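Local coordinates for phenazine biosynthesis protein, PhzF family (PDB 3EDN), which probably acts as an isomerase-type enzyme of the PhzF family, with a diaminopimelate epimerase-like fold, at residues K2-F7 with G23-A28; T48-S53 with R62-G67; E69-G74 with E99-I104. One frame throughout, in Å; residues are numbered along the deposited sequence.

Contact 1: K2-F7 with G23-A28; sequences KTINVF and GIVLDA
Two backbone hydrogen bonds close a single antiparallel rung between 2-7 and 23-28, the hydrogen-bonded pair Phe7 and Ile24. Phe7 N donates to Ile24 O at 2.9 Å, almost straight at 175°, while the return bond from Ile24 N to Phe7 O is 2.8 Å long but bent to 138°. The carbonyl oxygens are also approached by CA-H groups, Val6 on Ile24 O and Gly23 on Phe7 O.

Beyond this rung the strands diverge, the directions of the short segments making 139° rather than 180°, and a water takes over. It donates to Asn5 O at 2.7 Å and accepts from Leu26 N at 3.0 Å, lying in the plane of the Phe7 ring at its edge.

Apolar contacts complete the interface. The Leu26 and Phe7 side chains cross at about a right angle, with Leu26 CD1 3.5 Å from Phe7 CE2. Across the strands Val25 CG2 meets Ile4 CG2 and Val6 CG2, each at 4.2 Å, a loose fit. Helix 74-86 packs on Ile24 and Leu26, and strand 48-52 on Val25.

Such a rung, with water standing in where the strands part, belongs here to the beta hairpin of strands 3-11 and 20-25 in the diaminopimelate epimerase-like fold.

Contact 2: T48-S53 with R62-G67; sequences TSFVLS and RYFTPG. With SO4 (sulfate ion), chain O.
Arg62 pairs with Phe50 as a hydrogen-bonded antiparallel partner: Arg62 N donates to Phe50 O at 3.1 Å, and Phe50 N returns a bond of 2.9 Å to Arg62 O. That same oxygen lies in plane at the edge of the Phe50 ring. The arginine chain leaves with CG anti to its carbonyl carbon, and its methylenes cross Leu52 obliquely, Leu52 CD1 lying 3.6 Å from Arg62 CD. A bend at CG-CD (chi3 79°) then turns the guanidinium away from the neighbouring strand, where Arg62 NH2 donates from the edge of the group to sulfate O2 at 2.8 Å (153° at the hydrogen). Arg62 NE forms a salt bridge with Glu69, and NH1 is bonded to Glu33 of the second subunit and to a bound succinic acid.

Tyr63, in the non-hydrogen-bonded pair with Ser49, faces the other way. Ser49 OG comes within 3.5 Å of Tyr63 CD1, but the polar ends look elsewhere, Ser49 OG to Glu47 and Tyr63 OH to Thr77.

Phe64 restores the hydrogen-bonded pattern with Thr48: Phe64 N reaches Thr48 O at 2.9 Å, and Thr48 N answers to Phe64 O. On the face shared with Phe50 the two rings stand with planes at 90°, in an oblique meeting whose closest atoms are Phe50 CE2 and Phe64 CD2, 3.5 Å apart.

At Thr65 the strand gives way to an ST turn, Gly67 N donating to Thr65 OG1 at 3.2 Å.

One face of this hairpin thus combines an aromatic pair with a buried cation. Sulfate and succinic acid probably come from the crystallisation liquor; the protein's own partners, Glu69 and Glu33 of the second subunit, would probably fix the guanidinium's orientation despite the like charge of nearby Lys101.

Contact 3: E69-G74 with E99-I104; sequences EMDLCG and ETKAGI. With SO4 (sulfate ion), chain O.
A type I turn from Thr100 to Gly103 presents its corner to the loop at Asp71, where the CA atoms of Asp71 and Lys101 come to 5.1 Å and a single water joins the backbones, donating to Asp71 O and accepting from Lys101 N.

The turn is secured by its own first residue. Gly103 N closes it on Thr100 O at 3.0 Å, and Gly103 O receives two donors from Thr100, the backbone N and the hydroxyl, with Thr100 OG1 meeting a lone pair of that oxygen at 2.8 Å. The torsion that makes this possible puts OG1 between the backbone N and the carbonyl carbon (chi1 79°), and from there Thr100 OG1 also accepts from Ala102 N at 3.0 Å, an ST turn. This is a tight two-residue beta hairpin, linking strands 95-100 and 103-111, with Lys101 and Ala102 at its tip.

Lys101 is extended beyond CG and crosses Glu69 at about a right angle. Its NZ forms a salt bridge with Glu69 OE1 at 2.9 Å, arriving from above the carboxylate plane, 46° out of it. Glu69 OE2 is meanwhile bonded to Arg62 NE, so one carboxylate serves two cations. Lys101 NZ also donates to sulfate O3 at 2.8 Å; the sulfate probably comes from the crystallisation liquor, and in the crystal it and the carboxylate would help offset the repulsion between the ammonium and the nearby guanidinium of Arg62.

Asp71 lies across the base of the lysine chain, with OD1 3.5 Å from Lys101 CB, and its charge stays clear of the ammonium. Leu72 takes the other residue of the tip: Leu72 CG presses on Ala102 CB at 3.5 Å, tighter than usual for two carbons, while its CD2 branch reaches beside the hydroxyl of Thr100.

Overall arrangement
The three contacts follow one another along the chain, each closing before the next opens, and all lie on connected strands. Contacts 1 and 2 have centres about 10 Å apart and touch where strand 20-25 runs parallel to strand 48-52, Gly23 O facing Ser49 N. Contact 3 lies about 10 Å between centres from contact 2 and about 19 Å from contact 1, which it does not touch. Strand 59-64 joins contacts 2 and 3, since it pairs with 48-52 and also with 69-70 and 95-100. Arg62, Glu69 and Lys101 thus gather near a sulfate that the backbone N of Glu34 of the second subunit also binds, and contacts 1 to 3 all reach that subunit.

Contact 1: K2-F7 with G23-A28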
# COMPACT_ATOMS: atom_id res chain seq x y z
N LYS A 2 -15.32 -6.93 -2.08
CA LYS A 2 -14.42 -7.98 -2.53
C LYS A 2 -14.32 -9.04 -1.44
O LYS A 2 -14.48 -8.73 -0.26
CB LYS A 2 -13.04 -7.41 -2.84
CG LYS A 2 -13.02 -6.51 -4.07
CD LYS A 2 -11.60 -6.17 -4.50
CE LYS A 2 -10.93 -5.23 -3.50
NZ LYS A 2 -9.49 -5.04 -3.85
N THR A 3 -14.07 -10.28 -1.85
CA THR A 3 -13.94 -11.38 -0.90
C THR A 3 -12.49 -11.79 -0.77
O THR A 3 -11.85 -12.18 -1.75
CB THR A 3 -14.78 -12.59 -1.31
OG1 THR A 3 -16.17 -12.23 -1.30
CG2 THR A 3 -14.56 -13.75 -0.33
N ILE A 4 -11.97 -11.73 0.46
CA ILE A 4 -10.57 -12.08 0.71
C ILE A 4 -10.51 -13.32 1.59
O ILE A 4 -11.13 -13.35 2.65
CB ILE A 4 -9.83 -10.94 1.44
CG1 ILE A 4 -10.09 -9.58 0.77
CG2 ILE A 4 -8.33 -11.25 1.53
CD1 ILE A 4 -9.80 -9.55 -0.70
N ASN A 5 -9.77 -14.33 1.15
CA ASN A 5 -9.59 -15.52 1.99
C ASN A 5 -8.43 -15.30 2.95
O ASN A 5 -7.31 -14.97 2.54
CB ASN A 5 -9.33 -16.76 1.13
CG ASN A 5 -10.56 -17.18 0.33
OD1 ASN A 5 -11.69 -17.12 0.82
ND2 ASN A 5 -10.33 -17.65 -0.88
N VAL A 6 -8.71 -15.46 4.24
CA VAL A 6 -7.71 -15.26 5.29
C VAL A 6 -7.51 -16.58 6.01
O VAL A 6 -8.46 -17.27 6.33
CB VAL A 6 -8.18 -14.19 6.27
CG1 VAL A 6 -7.12 -13.91 7.34
CG2 VAL A 6 -8.50 -12.91 5.51
N PHE A 7 -6.25 -16.93 6.26
CA PHE A 7 -5.95 -18.12 7.04
C PHE A 7 -5.56 -17.76 8.46
O PHE A 7 -5.01 -16.68 8.72
CB PHE A 7 -4.84 -18.93 6.36
CG PHE A 7 -5.28 -19.61 5.10
CD1 PHE A 7 -5.68 -20.93 5.11
CD2 PHE A 7 -5.32 -18.90 3.90
CE1 PHE A 7 -6.11 -21.55 3.96
CE2 PHE A 7 -5.75 -19.51 2.75
CZ PHE A 7 -6.14 -20.84 2.78
N GLY A 23 -2.77 -14.33 11.53
CA GLY A 23 -3.60 -14.19 10.33
C GLY A 23 -2.70 -14.11 9.11
O GLY A 23 -1.61 -13.57 9.18
N ILE A 24 -3.15 -14.66 8.00
CA ILE A 24 -2.33 -14.68 6.79
C ILE A 24 -3.17 -14.50 5.54
O ILE A 24 -4.17 -15.19 5.34
CB ILE A 24 -1.57 -16.03 6.65
CG1 ILE A 24 -0.85 -16.44 7.94
CG2 ILE A 24 -0.59 -15.99 5.48
CD1 ILE A 24 -0.49 -17.91 7.96
N VAL A 25 -2.75 -13.56 4.72
CA VAL A 25 -3.21 -13.48 3.33
C VAL A 25 -2.02 -13.95 2.48
O VAL A 25 -0.99 -13.29 2.40
CB VAL A 25 -3.65 -12.06 2.96
CG1 VAL A 25 -3.97 -11.94 1.44
CG2 VAL A 25 -4.85 -11.67 3.82
N LEU A 26 -2.19 -15.11 1.85
CA LEU A 26 -1.10 -15.82 1.18
C LEU A 26 -0.61 -15.14 -0.11
O LEU A 26 0.53 -15.37 -0.50
CB LEU A 26 -1.52 -17.25 0.85
CG LEU A 26 -1.78 -18.20 2.04
CD1 LEU A 26 -2.46 -19.47 1.54
CD2 LEU A 26 -0.48 -18.52 2.73
N ASP A 27 -1.47 -14.38 -0.78
CA ASP A 27 -1.03 -13.55 -1.91
C ASP A 27 -1.77 -12.23 -1.85
O ASP A 27 -2.95 -12.15 -2.18
CB ASP A 27 -1.23 -14.26 -3.25
CG ASP A 27 -0.83 -13.39 -4.45
OD1 ASP A 27 -0.52 -12.20 -4.27
OD2 ASP A 27 -0.80 -13.93 -5.58
N ALA A 28 -1.08 -11.21 -1.37
CA ALA A 28 -1.67 -9.90 -1.12
C ALA A 28 -1.36 -8.89 -2.23
O ALA A 28 -1.56 -7.69 -2.04
CB ALA A 28 -1.17 -9.37 0.24
O HOH W 1 -5.05 -16.10 1.56

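Contact 2: T48-S53 with R62-G67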
# COMPACT_ATOMS: atom_id res chain seq x y z
N THR A 48 -1.99 -9.85 11.51
CA THR A 48 -2.25 -10.48 10.20
C THR A 48 -1.13 -10.05 9.25
O THR A 48 -0.80 -8.86 9.17
CB THR A 48 -3.62 -10.06 9.63
OG1 THR A 48 -4.64 -10.54 10.50
CG2 THR A 48 -3.85 -10.66 8.25
N SER A 49 -0.51 -11.04 8.60
CA SER A 49 0.56 -10.82 7.61
C SER A 49 0.08 -10.96 6.17
O SER A 49 -0.87 -11.70 5.86
CB SER A 49 1.74 -11.81 7.78
OG SER A 49 2.24 -11.88 9.10
N PHE A 50 0.78 -10.27 5.29
CA PHE A 50 0.43 -10.17 3.89
C PHE A 50 1.65 -10.50 3.04
O PHE A 50 2.70 -9.86 3.19
CB PHE A 50 -0.04 -8.75 3.62
CG PHE A 50 -1.29 -8.41 4.38
CD1 PHE A 50 -2.53 -8.60 3.80
CD2 PHE A 50 -1.22 -7.94 5.68
CE1 PHE A 50 -3.69 -8.31 4.49
CE2 PHE A 50 -2.38 -7.66 6.40
CZ PHE A 50 -3.62 -7.84 5.80
N VAL A 51 1.53 -11.52 2.19
CA VAL A 51 2.66 -11.99 1.38
C VAL A 51 2.66 -11.29 0.03
O VAL A 51 1.63 -11.29 -0.66
CB VAL A 51 2.59 -13.51 1.19
CG1 VAL A 51 3.75 -14.02 0.33
CG2 VAL A 51 2.57 -14.22 2.55
N LEU A 52 3.79 -10.68 -0.32
CA LEU A 52 3.88 -9.73 -1.44
C LEU A 52 5.09 -10.02 -2.32
O LEU A 52 6.00 -10.76 -1.93
CB LEU A 52 4.02 -8.31 -0.88
CG LEU A 52 2.80 -7.89 -0.05
CD1 LEU A 52 3.10 -6.79 0.95
CD2 LEU A 52 1.71 -7.44 -1.00
N SER A 53 5.09 -9.44 -3.52
CA SER A 53 6.23 -9.57 -4.42
C SER A 53 7.36 -8.64 -3.97
O SER A 53 7.11 -7.61 -3.36
CB SER A 53 5.83 -9.24 -5.87
OG SER A 53 4.95 -10.22 -6.41
N ARG A 62 4.31 -7.74 4.76
CA ARG A 62 3.91 -6.64 5.63
C ARG A 62 3.09 -7.22 6.77
O ARG A 62 2.38 -8.24 6.60
CB ARG A 62 3.14 -5.57 4.84
CG ARG A 62 4.04 -4.82 3.85
CD ARG A 62 3.26 -3.81 3.00
NE ARG A 62 2.97 -2.59 3.72
CZ ARG A 62 2.56 -1.46 3.15
NH1 ARG A 62 2.38 -1.39 1.82
NH2 ARG A 62 2.35 -0.39 3.91
N TYR A 63 3.18 -6.57 7.93
CA TYR A 63 2.61 -7.09 9.18
C TYR A 63 1.69 -6.03 9.78
O TYR A 63 2.11 -4.88 9.93
CB TYR A 63 3.74 -7.33 10.18
CG TYR A 63 4.91 -8.17 9.68
CD1 TYR A 63 4.87 -9.58 9.71
CD2 TYR A 63 6.09 -7.57 9.24
CE1 TYR A 63 5.95 -10.33 9.30
CE2 TYR A 63 7.17 -8.33 8.80
CZ TYR A 63 7.11 -9.70 8.85
OH TYR A 63 8.18 -10.47 8.44
N PHE A 64 0.44 -6.38 10.09
CA PHE A 64 -0.49 -5.40 10.65
C PHE A 64 -1.19 -5.93 11.89
O PHE A 64 -1.63 -7.07 11.91
CB PHE A 64 -1.59 -5.06 9.64
CG PHE A 64 -1.13 -4.24 8.48
CD1 PHE A 64 -1.34 -2.87 8.47
CD2 PHE A 64 -0.52 -4.84 7.39
CE1 PHE A 64 -0.93 -2.09 7.40
CE2 PHE A 64 -0.12 -4.08 6.31
CZ PHE A 64 -0.32 -2.69 6.32
N THR A 65 -1.28 -5.09 12.92
CA THR A 65 -2.21 -5.33 14.00
C THR A 65 -3.57 -4.79 13.55
O THR A 65 -3.68 -4.20 12.47
CB THR A 65 -1.76 -4.60 15.27
OG1 THR A 65 -1.86 -3.20 15.04
CG2 THR A 65 -0.33 -4.94 15.59
N PRO A 66 -4.63 -5.02 14.33
CA PRO A 66 -5.92 -4.43 13.97
C PRO A 66 -5.88 -2.91 13.78
O PRO A 66 -6.73 -2.36 13.09
CB PRO A 66 -6.82 -4.81 15.15
CG PRO A 66 -6.24 -6.12 15.59
CD PRO A 66 -4.76 -5.90 15.50
N GLY A 67 -4.89 -2.26 14.38
CA GLY A 67 -4.83 -0.79 14.35
C GLY A 67 -3.67 -0.12 13.63
O GLY A 67 -3.77 1.06 13.28
S SO4 O . 3.35 2.96 2.89
O1 SO4 O . 3.37 3.31 1.48
O2 SO4 O . 2.12 2.27 3.23
O3 SO4 O . 4.51 2.13 3.21
O4 SO4 O . 3.42 4.22 3.64

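Contact 3: E69-G74 with E99-I104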
# COMPACT_ATOMS: atom_id res chain seq x y z
N GLU A 69 0.49 -0.71 11.34
CA GLU A 69 1.49 -1.56 10.68
C GLU A 69 2.73 -1.71 11.55
O GLU A 69 3.22 -0.74 12.13
CB GLU A 69 1.89 -0.98 9.31
CG GLU A 69 2.75 -1.96 8.51
CD GLU A 69 3.08 -1.47 7.11
OE1 GLU A 69 2.68 -0.34 6.74
OE2 GLU A 69 3.73 -2.25 6.39
N MSE A 70 3.24 -2.94 11.61
CA MSE A 70 4.48 -3.22 12.35
C MSE A 70 5.61 -3.46 11.36
O MSE A 70 5.40 -4.07 10.32
CB MSE A 70 4.35 -4.49 13.21
CG MSE A 70 2.96 -4.78 13.75
SE MSE A 70 3.03 -6.30 14.99
CE MSE A 70 4.14 -5.43 16.27
N ASP A 71 6.82 -3.03 11.70
CA ASP A 71 7.94 -3.31 10.81
C ASP A 71 8.33 -4.79 10.78
O ASP A 71 8.78 -5.30 9.75
CB ASP A 71 9.17 -2.49 11.19
CG ASP A 71 9.10 -1.04 10.73
OD1 ASP A 71 8.10 -0.64 10.09
OD2 ASP A 71 10.06 -0.30 11.03
N LEU A 72 8.16 -5.47 11.91
CA LEU A 72 8.54 -6.86 12.08
C LEU A 72 7.52 -7.57 12.94
O LEU A 72 6.91 -6.97 13.83
CB LEU A 72 9.87 -6.96 12.82
CG LEU A 72 11.11 -6.45 12.13
CD1 LEU A 72 12.29 -6.57 13.09
CD2 LEU A 72 11.35 -7.23 10.84
N CYS A 73 7.36 -8.87 12.71
CA CYS A 73 6.57 -9.70 13.60
C CYS A 73 7.06 -11.13 13.52
O CYS A 73 6.80 -11.83 12.53
CB CYS A 73 5.08 -9.63 13.27
SG CYS A 73 4.11 -10.73 14.30
N GLY A 74 7.75 -11.58 14.56
CA GLY A 74 8.38 -12.89 14.52
C GLY A 74 7.39 -14.03 14.40
O GLY A 74 7.56 -14.91 13.56
N GLU A 99 11.85 -9.50 2.32
CA GLU A 99 11.96 -8.06 2.41
C GLU A 99 10.96 -7.51 3.43
O GLU A 99 9.76 -7.78 3.34
CB GLU A 99 11.72 -7.40 1.06
CG GLU A 99 11.95 -5.90 1.15
CD GLU A 99 11.66 -5.14 -0.11
OE1 GLU A 99 11.14 -5.75 -1.08
OE2 GLU A 99 11.96 -3.92 -0.11
N THR A 100 11.46 -6.77 4.42
CA THR A 100 10.58 -6.09 5.37
C THR A 100 11.03 -4.65 5.55
O THR A 100 12.10 -4.25 5.09
CB THR A 100 10.56 -6.75 6.78
OG1 THR A 100 11.72 -6.35 7.51
CG2 THR A 100 10.47 -8.28 6.69
N LYS A 101 10.20 -3.87 6.23
CA LYS A 101 10.52 -2.48 6.47
C LYS A 101 11.72 -2.34 7.42
O LYS A 101 12.36 -1.29 7.46
CB LYS A 101 9.29 -1.71 6.97
CG LYS A 101 8.25 -1.51 5.87
CD LYS A 101 7.12 -0.58 6.29
CE LYS A 101 6.20 -0.29 5.12
NZ LYS A 101 5.13 0.65 5.54
N ALA A 102 12.04 -3.39 8.17
CA ALA A 102 13.22 -3.38 9.04
C ALA A 102 14.45 -4.01 8.37
O ALA A 102 15.48 -4.21 9.03
CB ALA A 102 12.92 -4.05 10.37
N GLY A 103 14.36 -4.31 7.08
CA GLY A 103 15.46 -4.94 6.36
C GLY A 103 15.12 -6.30 5.77
O GLY A 103 14.03 -6.83 5.98
N ILE A 104 16.05 -6.86 5.01
CA ILE A 104 15.89 -8.19 4.45
C ILE A 104 16.27 -9.22 5.51
O ILE A 104 17.38 -9.19 6.05
CB ILE A 104 16.73 -8.38 3.16
CG1 ILE A 104 16.28 -7.36 2.11
CG2 ILE A 104 16.63 -9.82 2.63
CD1 ILE A 104 17.09 -7.39 0.84
S SO4 O . 3.35 2.96 2.89
O1 SO4 O . 3.37 3.31 1.48
O2 SO4 O . 2.12 2.27 3.23
O3 SO4 O . 4.51 2.13 3.21
O4 SO4 O . 3.42 4.22 3.64
O HOH W 2 7.55 -4.62 7.13